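Local coordinates for protein cyclin homolog (Herpesvirus saimiri, PDB 2F2C) that is a viral D-type cyclin homologue that modulates the host cell cycle and may drive T-cell transformation and rapid proliferation during latent infection, at residues Arg52-Glu64 and Ile181-Leu193. Residues are numbered along the deposited sequence; the frame is centred on the assembly and turned at random.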
ATOM      1  N   ARG A  52      16.263 -22.973   8.182  1.00 69.05           N
ATOM      2  CA  ARG A  52      15.561 -21.699   8.197  1.00 68.57           C
ATOM      3  C   ARG A  52      16.365 -20.604   8.928  1.00 68.60           C
ATOM      4  O   ARG A  52      16.567 -19.513   8.375  1.00 68.46           O
ATOM      5  CB  ARG A  52      14.171 -21.860   8.807  1.00 68.55           C
ATOM      6  CG  ARG A  52      13.253 -20.656   8.623  1.00 68.45           C
ATOM      7  CD  ARG A  52      11.891 -20.855   9.236  1.00 67.88           C
ATOM      8  NE  ARG A  52      11.072 -19.647   9.229  1.00 65.79           N
ATOM      9  CZ  ARG A  52      10.855 -18.873  10.287  1.00 65.22           C
ATOM     10  NH1 ARG A  52      11.419 -19.154  11.454  1.00 64.36           N
ATOM     11  NH2 ARG A  52      10.073 -17.801  10.170  1.00 64.92           N
ATOM     12  N   THR A  53      16.850 -20.903  10.137  1.00 68.09           N
ATOM     13  CA  THR A  53      17.545 -19.900  10.956  1.00 67.94           C
ATOM     14  C   THR A  53      18.798 -19.292  10.297  1.00 67.55           C
ATOM     15  O   THR A  53      19.050 -18.088  10.426  1.00 67.54           O
ATOM     16  CB  THR A  53      17.915 -20.457  12.351  1.00 68.24           C
ATOM     17  OG1 THR A  53      16.845 -21.255  12.872  1.00 69.21           O
ATOM     18  CG2 THR A  53      18.042 -19.316  13.365  1.00 67.60           C
ATOM     19  N   ILE A  54      19.585 -20.125   9.617  1.00 66.88           N
ATOM     20  CA  ILE A  54      20.740 -19.646   8.855  1.00 66.30           C
ATOM     21  C   ILE A  54      20.287 -18.722   7.688  1.00 66.71           C
ATOM     22  O   ILE A  54      20.789 -17.606   7.530  1.00 66.56           O
ATOM     23  CB  ILE A  54      21.599 -20.852   8.383  1.00 65.79           C
ATOM     24  CG1 ILE A  54      22.271 -21.529   9.600  1.00 65.90           C
ATOM     25  CG2 ILE A  54      22.667 -20.409   7.419  1.00 65.24           C
ATOM     26  CD1 ILE A  54      22.568 -23.024   9.457  1.00 62.80           C
ATOM     27  N   LEU A  55      19.301 -19.172   6.914  1.00 66.73           N
ATOM     28  CA  LEU A  55      18.866 -18.463   5.730  1.00 66.86           C
ATOM     29  C   LEU A  55      18.239 -17.128   6.073  1.00 67.39           C
ATOM     30  O   LEU A  55      18.440 -16.136   5.368  1.00 67.77           O
ATOM     31  CB  LEU A  55      17.875 -19.310   4.962  1.00 66.64           C
ATOM     32  CG  LEU A  55      17.129 -18.609   3.841  1.00 66.77           C
ATOM     33  CD1 LEU A  55      18.046 -18.390   2.652  1.00 66.11           C
ATOM     34  CD2 LEU A  55      15.905 -19.453   3.471  1.00 67.76           C
ATOM     35  N   LEU A  56      17.472 -17.098   7.155  1.00 67.69           N
ATOM     36  CA  LEU A  56      16.865 -15.855   7.596  1.00 67.58           C
ATOM     37  C   LEU A  56      17.906 -14.913   8.193  1.00 67.90           C
ATOM     38  O   LEU A  56      17.730 -13.696   8.133  1.00 68.52           O
ATOM     39  CB  LEU A  56      15.727 -16.116   8.576  1.00 67.25           C
ATOM     40  CG  LEU A  56      14.455 -16.752   8.005  1.00 67.12           C
ATOM     41  CD1 LEU A  56      13.384 -16.775   9.089  1.00 64.92           C
ATOM     42  CD2 LEU A  56      13.942 -15.989   6.767  1.00 67.08           C
ATOM     43  N   THR A  57      18.985 -15.475   8.751  1.00 67.94           N
ATOM     44  CA  THR A  57      20.131 -14.695   9.228  1.00 67.56           C
ATOM     45  C   THR A  57      20.816 -14.010   8.056  1.00 67.58           C
ATOM     46  O   THR A  57      21.181 -12.850   8.136  1.00 67.97           O
ATOM     47  CB  THR A  57      21.110 -15.587   9.994  1.00 67.42           C
ATOM     48  OG1 THR A  57      20.541 -15.923  11.262  1.00 68.07           O
ATOM     49  CG2 THR A  57      22.344 -14.825  10.385  1.00 66.89           C
ATOM     50  N   TRP A  58      20.966 -14.717   6.954  1.00 67.67           N
ATOM     51  CA  TRP A  58      21.520 -14.111   5.769  1.00 68.02           C
ATOM     52  C   TRP A  58      20.541 -13.085   5.180  1.00 68.40           C
ATOM     53  O   TRP A  58      20.917 -11.938   4.929  1.00 68.92           O
ATOM     54  CB  TRP A  58      21.871 -15.198   4.770  1.00 68.34           C
ATOM     55  CG  TRP A  58      22.416 -14.720   3.471  1.00 68.66           C
ATOM     56  CD1 TRP A  58      23.653 -14.183   3.237  1.00 69.29           C
ATOM     57  CD2 TRP A  58      21.764 -14.779   2.207  1.00 68.11           C
ATOM     58  NE1 TRP A  58      23.804 -13.893   1.902  1.00 68.87           N
ATOM     59  CE2 TRP A  58      22.655 -14.248   1.246  1.00 69.11           C
ATOM     60  CE3 TRP A  58      20.512 -15.231   1.781  1.00 68.14           C
ATOM     61  CZ2 TRP A  58      22.327 -14.151  -0.107  1.00 70.11           C
ATOM     62  CZ3 TRP A  58      20.179 -15.126   0.442  1.00 68.84           C
ATOM     63  CH2 TRP A  58      21.082 -14.594  -0.489  1.00 69.59           C
ATOM     64  N   MET A  59      19.287 -13.478   4.968  1.00 68.46           N
ATOM     65  CA  MET A  59      18.275 -12.563   4.425  1.00 68.57           C
ATOM     66  C   MET A  59      18.217 -11.248   5.243  1.00 68.14           C
ATOM     67  O   MET A  59      18.157 -10.135   4.686  1.00 66.85           O
ATOM     68  CB  MET A  59      16.915 -13.258   4.395  1.00 68.33           C
ATOM     69  CG  MET A  59      16.830 -14.477   3.457  1.00 68.55           C
ATOM     70  SD  MET A  59      15.210 -15.343   3.548  1.00 70.42           S
ATOM     71  CE  MET A  59      14.037 -14.004   3.209  1.00 67.45           C
ATOM     72  N   HIS A  60      18.273 -11.402   6.570  1.00 68.13           N
ATOM     73  CA  HIS A  60      18.373 -10.268   7.474  1.00 68.36           C
ATOM     74  C   HIS A  60      19.608  -9.400   7.224  1.00 68.45           C
ATOM     75  O   HIS A  60      19.494  -8.174   7.064  1.00 68.56           O
ATOM     76  CB  HIS A  60      18.345 -10.701   8.933  1.00 68.02           C
ATOM     77  CG  HIS A  60      18.358  -9.549   9.884  1.00 68.47           C
ATOM     78  ND1 HIS A  60      17.204  -8.963  10.356  1.00 67.42           N
ATOM     79  CD2 HIS A  60      19.385  -8.843  10.417  1.00 69.88           C
ATOM     80  CE1 HIS A  60      17.517  -7.957  11.155  1.00 67.78           C
ATOM     81  NE2 HIS A  60      18.834  -7.863  11.207  1.00 70.74           N
ATOM     82  N   LEU A  61      20.782 -10.025   7.203  1.00 68.42           N
ATOM     83  CA  LEU A  61      22.016  -9.278   6.981  1.00 68.65           C
ATOM     84  C   LEU A  61      21.875  -8.413   5.735  1.00 69.01           C
ATOM     85  O   LEU A  61      22.235  -7.235   5.733  1.00 68.91           O
ATOM     86  CB  LEU A  61      23.215 -10.210   6.845  1.00 67.80           C
ATOM     87  CG  LEU A  61      24.575  -9.518   6.855  1.00 67.51           C
ATOM     88  CD1 LEU A  61      24.810  -8.791   8.176  1.00 66.54           C
ATOM     89  CD2 LEU A  61      25.681 -10.528   6.592  1.00 67.46           C
ATOM     90  N   LEU A  62      21.321  -9.023   4.696  1.00 69.66           N
ATOM     91  CA  LEU A  62      21.187  -8.431   3.394  1.00 70.62           C
ATOM     92  C   LEU A  62      20.364  -7.126   3.452  1.00 71.81           C
ATOM     93  O   LEU A  62      20.783  -6.095   2.878  1.00 72.54           O
ATOM     94  CB  LEU A  62      20.538  -9.460   2.488  1.00 70.37           C
ATOM     95  CG  LEU A  62      20.909  -9.593   1.022  1.00 70.38           C
ATOM     96  CD1 LEU A  62      22.359  -9.337   0.770  1.00 70.04           C
ATOM     97  CD2 LEU A  62      20.545 -10.999   0.576  1.00 71.38           C
ATOM     98  N   CYS A  63      19.229  -7.164   4.161  1.00 72.10           N
ATOM     99  CA  CYS A  63      18.384  -5.987   4.347  1.00 72.58           C
ATOM    100  C   CYS A  63      19.059  -4.932   5.215  1.00 72.89           C
ATOM    101  O   CYS A  63      19.030  -3.746   4.892  1.00 73.55           O
ATOM    102  CB  CYS A  63      17.055  -6.378   4.970  1.00 72.67           C
ATOM    103  SG  CYS A  63      16.123  -7.594   4.012  1.00 73.53           S
ATOM    104  N   GLU A  64      19.663  -5.367   6.311  1.00 72.85           N
ATOM    105  CA  GLU A  64      20.377  -4.483   7.226  1.00 73.33           C
ATOM    106  C   GLU A  64      21.519  -3.801   6.482  1.00 72.67           C
ATOM    107  O   GLU A  64      21.672  -2.586   6.552  1.00 73.08           O
ATOM    108  CB  GLU A  64      20.929  -5.312   8.389  1.00 73.41           C
ATOM    109  CG  GLU A  64      21.278  -4.586   9.679  1.00 74.47           C
ATOM    110  CD  GLU A  64      21.922  -5.529  10.709  1.00 75.83           C
ATOM    111  OE1 GLU A  64      22.931  -6.207  10.374  1.00 79.13           O
ATOM    112  OE2 GLU A  64      21.425  -5.619  11.862  1.00 78.69           O
ATOM    113  N   ILE A 181      12.151  -6.219  16.642  1.00 71.02           N
ATOM    114  CA  ILE A 181      11.229  -7.160  15.997  1.00 71.11           C
ATOM    115  C   ILE A 181      11.910  -7.910  14.830  1.00 71.53           C
ATOM    116  O   ILE A 181      11.882  -9.150  14.797  1.00 71.14           O
ATOM    117  CB  ILE A 181       9.907  -6.478  15.590  1.00 70.43           C
ATOM    118  CG1 ILE A 181       9.040  -6.262  16.821  1.00 70.25           C
ATOM    119  CG2 ILE A 181       9.146  -7.339  14.664  1.00 69.73           C
ATOM    120  CD1 ILE A 181       8.227  -4.992  16.770  1.00 70.37           C
ATOM    121  N   CYS A 182      12.553  -7.162  13.921  1.00 71.73           N
ATOM    122  CA  CYS A 182      13.249  -7.765  12.777  1.00 72.00           C
ATOM    123  C   CYS A 182      14.299  -8.799  13.145  1.00 71.87           C
ATOM    124  O   CYS A 182      14.479  -9.750  12.402  1.00 72.13           O
ATOM    125  CB  CYS A 182      13.877  -6.723  11.887  1.00 71.73           C
ATOM    126  SG  CYS A 182      12.687  -5.801  10.909  1.00 75.71           S
ATOM    127  N   LYS A 183      14.996  -8.650  14.266  1.00 71.80           N
ATOM    128  CA  LYS A 183      15.960  -9.697  14.622  1.00 71.99           C
ATOM    129  C   LYS A 183      15.269 -10.937  15.197  1.00 72.10           C
ATOM    130  O   LYS A 183      15.569 -12.052  14.776  1.00 72.71           O
ATOM    131  CB  LYS A 183      17.060  -9.192  15.548  1.00 72.21           C
ATOM    132  CG  LYS A 183      18.174  -8.398  14.843  1.00 73.17           C
ATOM    133  CD  LYS A 183      19.432  -8.371  15.701  1.00 74.64           C
ATOM    134  CE  LYS A 183      20.590  -7.658  15.010  1.00 76.02           C
ATOM    135  NZ  LYS A 183      20.548  -6.174  15.129  1.00 77.69           N
ATOM    136  N   ALA A 184      14.323 -10.748  16.125  1.00 71.81           N
ATOM    137  CA  ALA A 184      13.549 -11.861  16.718  1.00 70.60           C
ATOM    138  C   ALA A 184      12.967 -12.812  15.673  1.00 70.19           C
ATOM    139  O   ALA A 184      13.060 -14.025  15.831  1.00 69.60           O
ATOM    140  CB  ALA A 184      12.449 -11.327  17.623  1.00 70.46           C
ATOM    141  N   LEU A 185      12.404 -12.250  14.597  1.00 70.14           N
ATOM    142  CA  LEU A 185      11.781 -13.023  13.505  1.00 70.10           C
ATOM    143  C   LEU A 185      12.698 -14.053  12.845  1.00 70.74           C
ATOM    144  O   LEU A 185      12.231 -14.850  12.035  1.00 70.82           O
ATOM    145  CB  LEU A 185      11.222 -12.093  12.423  1.00 69.68           C
ATOM    146  CG  LEU A 185       9.831 -11.540  12.709  1.00 69.02           C
ATOM    147  CD1 LEU A 185       9.585 -10.275  11.957  1.00 67.53           C
ATOM    148  CD2 LEU A 185       8.773 -12.551  12.375  1.00 68.32           C
ATOM    149  N   ILE A 186      13.992 -14.015  13.163  1.00 71.23           N
ATOM    150  CA  ILE A 186      14.936 -15.029  12.693  1.00 72.08           C
ATOM    151  C   ILE A 186      14.642 -16.380  13.363  1.00 72.64           C
ATOM    152  O   ILE A 186      14.750 -17.443  12.738  1.00 72.22           O
ATOM    153  CB  ILE A 186      16.417 -14.570  12.960  1.00 72.03           C
ATOM    154  CG1 ILE A 186      16.759 -13.365  12.085  1.00 72.60           C
ATOM    155  CG2 ILE A 186      17.430 -15.690  12.711  1.00 70.79           C
ATOM    156  CD1 ILE A 186      18.235 -12.925  12.151  1.00 72.36           C
ATOM    157  N   GLN A 187      14.274 -16.320  14.638  1.00 73.75           N
ATOM    158  CA  GLN A 187      14.093 -17.506  15.467  1.00 75.36           C
ATOM    159  C   GLN A 187      12.792 -18.288  15.163  1.00 76.22           C
ATOM    160  O   GLN A 187      11.711 -17.685  14.977  1.00 76.57           O
ATOM    161  CB  GLN A 187      14.168 -17.107  16.940  1.00 75.24           C
ATOM    162  CG  GLN A 187      15.519 -17.304  17.609  1.00 77.82           C
ATOM    163  CD  GLN A 187      16.695 -17.199  16.660  1.00 79.61           C
ATOM    164  OE1 GLN A 187      17.282 -16.128  16.509  1.00 81.82           O
ATOM    165  NE2 GLN A 187      17.036 -18.305  16.017  1.00 79.53           N
ATOM    166  N   PRO A 188      12.912 -19.615  15.093  1.00 76.83           N
ATOM    167  CA  PRO A 188      11.811 -20.523  14.724  1.00 77.43           C
ATOM    168  C   PRO A 188      10.498 -20.341  15.495  1.00 78.27           C
ATOM    169  O   PRO A 188       9.425 -20.271  14.888  1.00 78.84           O
ATOM    170  CB  PRO A 188      12.385 -21.906  15.031  1.00 77.67           C
ATOM    171  CG  PRO A 188      13.647 -21.647  15.873  1.00 77.50           C
ATOM    172  CD  PRO A 188      14.165 -20.349  15.350  1.00 77.27           C
ATOM    173  N   ASN A 189      10.581 -20.249  16.817  1.00 78.85           N
ATOM    174  CA  ASN A 189       9.398 -20.147  17.661  1.00 79.33           C
ATOM    175  C   ASN A 189       8.640 -18.811  17.539  1.00 79.54           C
ATOM    176  O   ASN A 189       7.600 -18.618  18.169  1.00 80.31           O
ATOM    177  CB  ASN A 189       9.795 -20.403  19.114  1.00 79.47           C
ATOM    178  CG  ASN A 189      10.608 -19.263  19.702  1.00 80.37           C
ATOM    179  OD1 ASN A 189      11.445 -18.656  19.023  1.00 82.33           O
ATOM    180  ND2 ASN A 189      10.355 -18.955  20.966  1.00 80.44           N
ATOM    181  N   ILE A 190       9.133 -17.892  16.726  1.00 79.51           N
ATOM    182  CA  ILE A 190       8.480 -16.597  16.605  1.00 79.54           C
ATOM    183  C   ILE A 190       7.502 -16.652  15.443  1.00 79.92           C
ATOM    184  O   ILE A 190       6.526 -15.903  15.395  1.00 79.86           O
ATOM    185  CB  ILE A 190       9.549 -15.453  16.440  1.00 79.40           C
ATOM    186  CG1 ILE A 190      10.447 -15.361  17.685  1.00 79.92           C
ATOM    187  CG2 ILE A 190       8.918 -14.099  16.209  1.00 78.10           C
ATOM    188  CD1 ILE A 190       9.700 -15.322  19.052  1.00 79.87           C
ATOM    189  N   ALA A 191       7.758 -17.566  14.510  1.00 80.58           N
ATOM    190  CA  ALA A 191       6.994 -17.620  13.254  1.00 80.97           C
ATOM    191  C   ALA A 191       5.507 -17.864  13.497  1.00 81.18           C
ATOM    192  O   ALA A 191       4.659 -17.383  12.736  1.00 81.70           O
ATOM    193  CB  ALA A 191       7.562 -18.695  12.334  1.00 80.97           C
ATOM    194  N   LEU A 192       5.208 -18.596  14.570  1.00 80.77           N
ATOM    195  CA  LEU A 192       3.861 -19.053  14.851  1.00 80.32           C
ATOM    196  C   LEU A 192       3.000 -18.011  15.578  1.00 79.75           C
ATOM    197  O   LEU A 192       1.782 -18.144  15.622  1.00 80.42           O
ATOM    198  CB  LEU A 192       3.903 -20.368  15.655  1.00 80.66           C
ATOM    199  CG  LEU A 192       4.906 -21.512  15.352  1.00 81.21           C
ATOM    200  CD1 LEU A 192       4.515 -22.823  16.080  1.00 80.99           C
ATOM    201  CD2 LEU A 192       5.084 -21.794  13.855  1.00 81.92           C
ATOM    202  N   LEU A 193       3.614 -16.982  16.145  1.00 78.76           N
ATOM    203  CA  LEU A 193       2.857 -15.983  16.899  1.00 78.05           C
ATOM    204  C   LEU A 193       2.166 -14.986  15.978  1.00 77.69           C
ATOM    205  O   LEU A 193       2.591 -14.766  14.846  1.00 77.93           O
ATOM    206  CB  LEU A 193       3.742 -15.256  17.906  1.00 77.98           C
ATOM    207  CG  LEU A 193       4.655 -16.172  18.729  1.00 79.24           C
ATOM    208  CD1 LEU A 193       5.890 -15.420  19.201  1.00 80.25           C
ATOM    209  CD2 LEU A 193       3.927 -16.859  19.892  1.00 79.58           C
TER
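Ile186 lies across one side of helix 49-65, between the side chains of Thr53, Leu56, Thr57 and His60. Its two branches do different work. Ile186 CG2 meets Thr57 OG1 at 3.4 Å and also touches the methyl group and carbonyl oxygen of Thr53. Ile186 CD1 runs on along the helix to His60 CB, 3.9 Å away. The Thr57 hydroxyl is turned back to its own helix, and Thr57 OG1 donates to Thr53 O at 2.8 Å. That oxygen also accepts the backbone N-H of Thr57, from the opposite face of its plane.

At one end, Arg52 reaches out along an extended chain, with CG anti to the backbone N (chi1 -169°). Its guanidinium group comes edge-on to Gln187 O, with Arg52 NH1 3.8 Å from Gln187 O. Arg52 NH2 touches Ala191 CB at 3.4 Å. Leu56 CD1 sits over the centre of one guanidinium face, and a salt bridge to Asp81 holds the group from helix 72-83.

At the other end, the His60 ring presents its edge to Cys182 CB. The Lys183 and His60 side chains cross at about a right angle, with Lys183 CG 3.7 Å from His60 NE2. Beyond the ring, Lys183 NZ forms a salt bridge with Glu64 OE2 at 3.4 Å, and the hydrogen bond in it is weak. The same carboxylate oxygen receives a weak bond from His60 NE2. Phe73 packs edge-to-face with His60, and Tyr249 makes a cation-pi contact with Lys183.

The contact is mostly buried and joins the N-terminal cyclin region to the viral-cyclin region. It packs helix 49-65 against the end of helix 170-184 and the turns that follow, consistent with the two-repeat, all-helical cyclin fold.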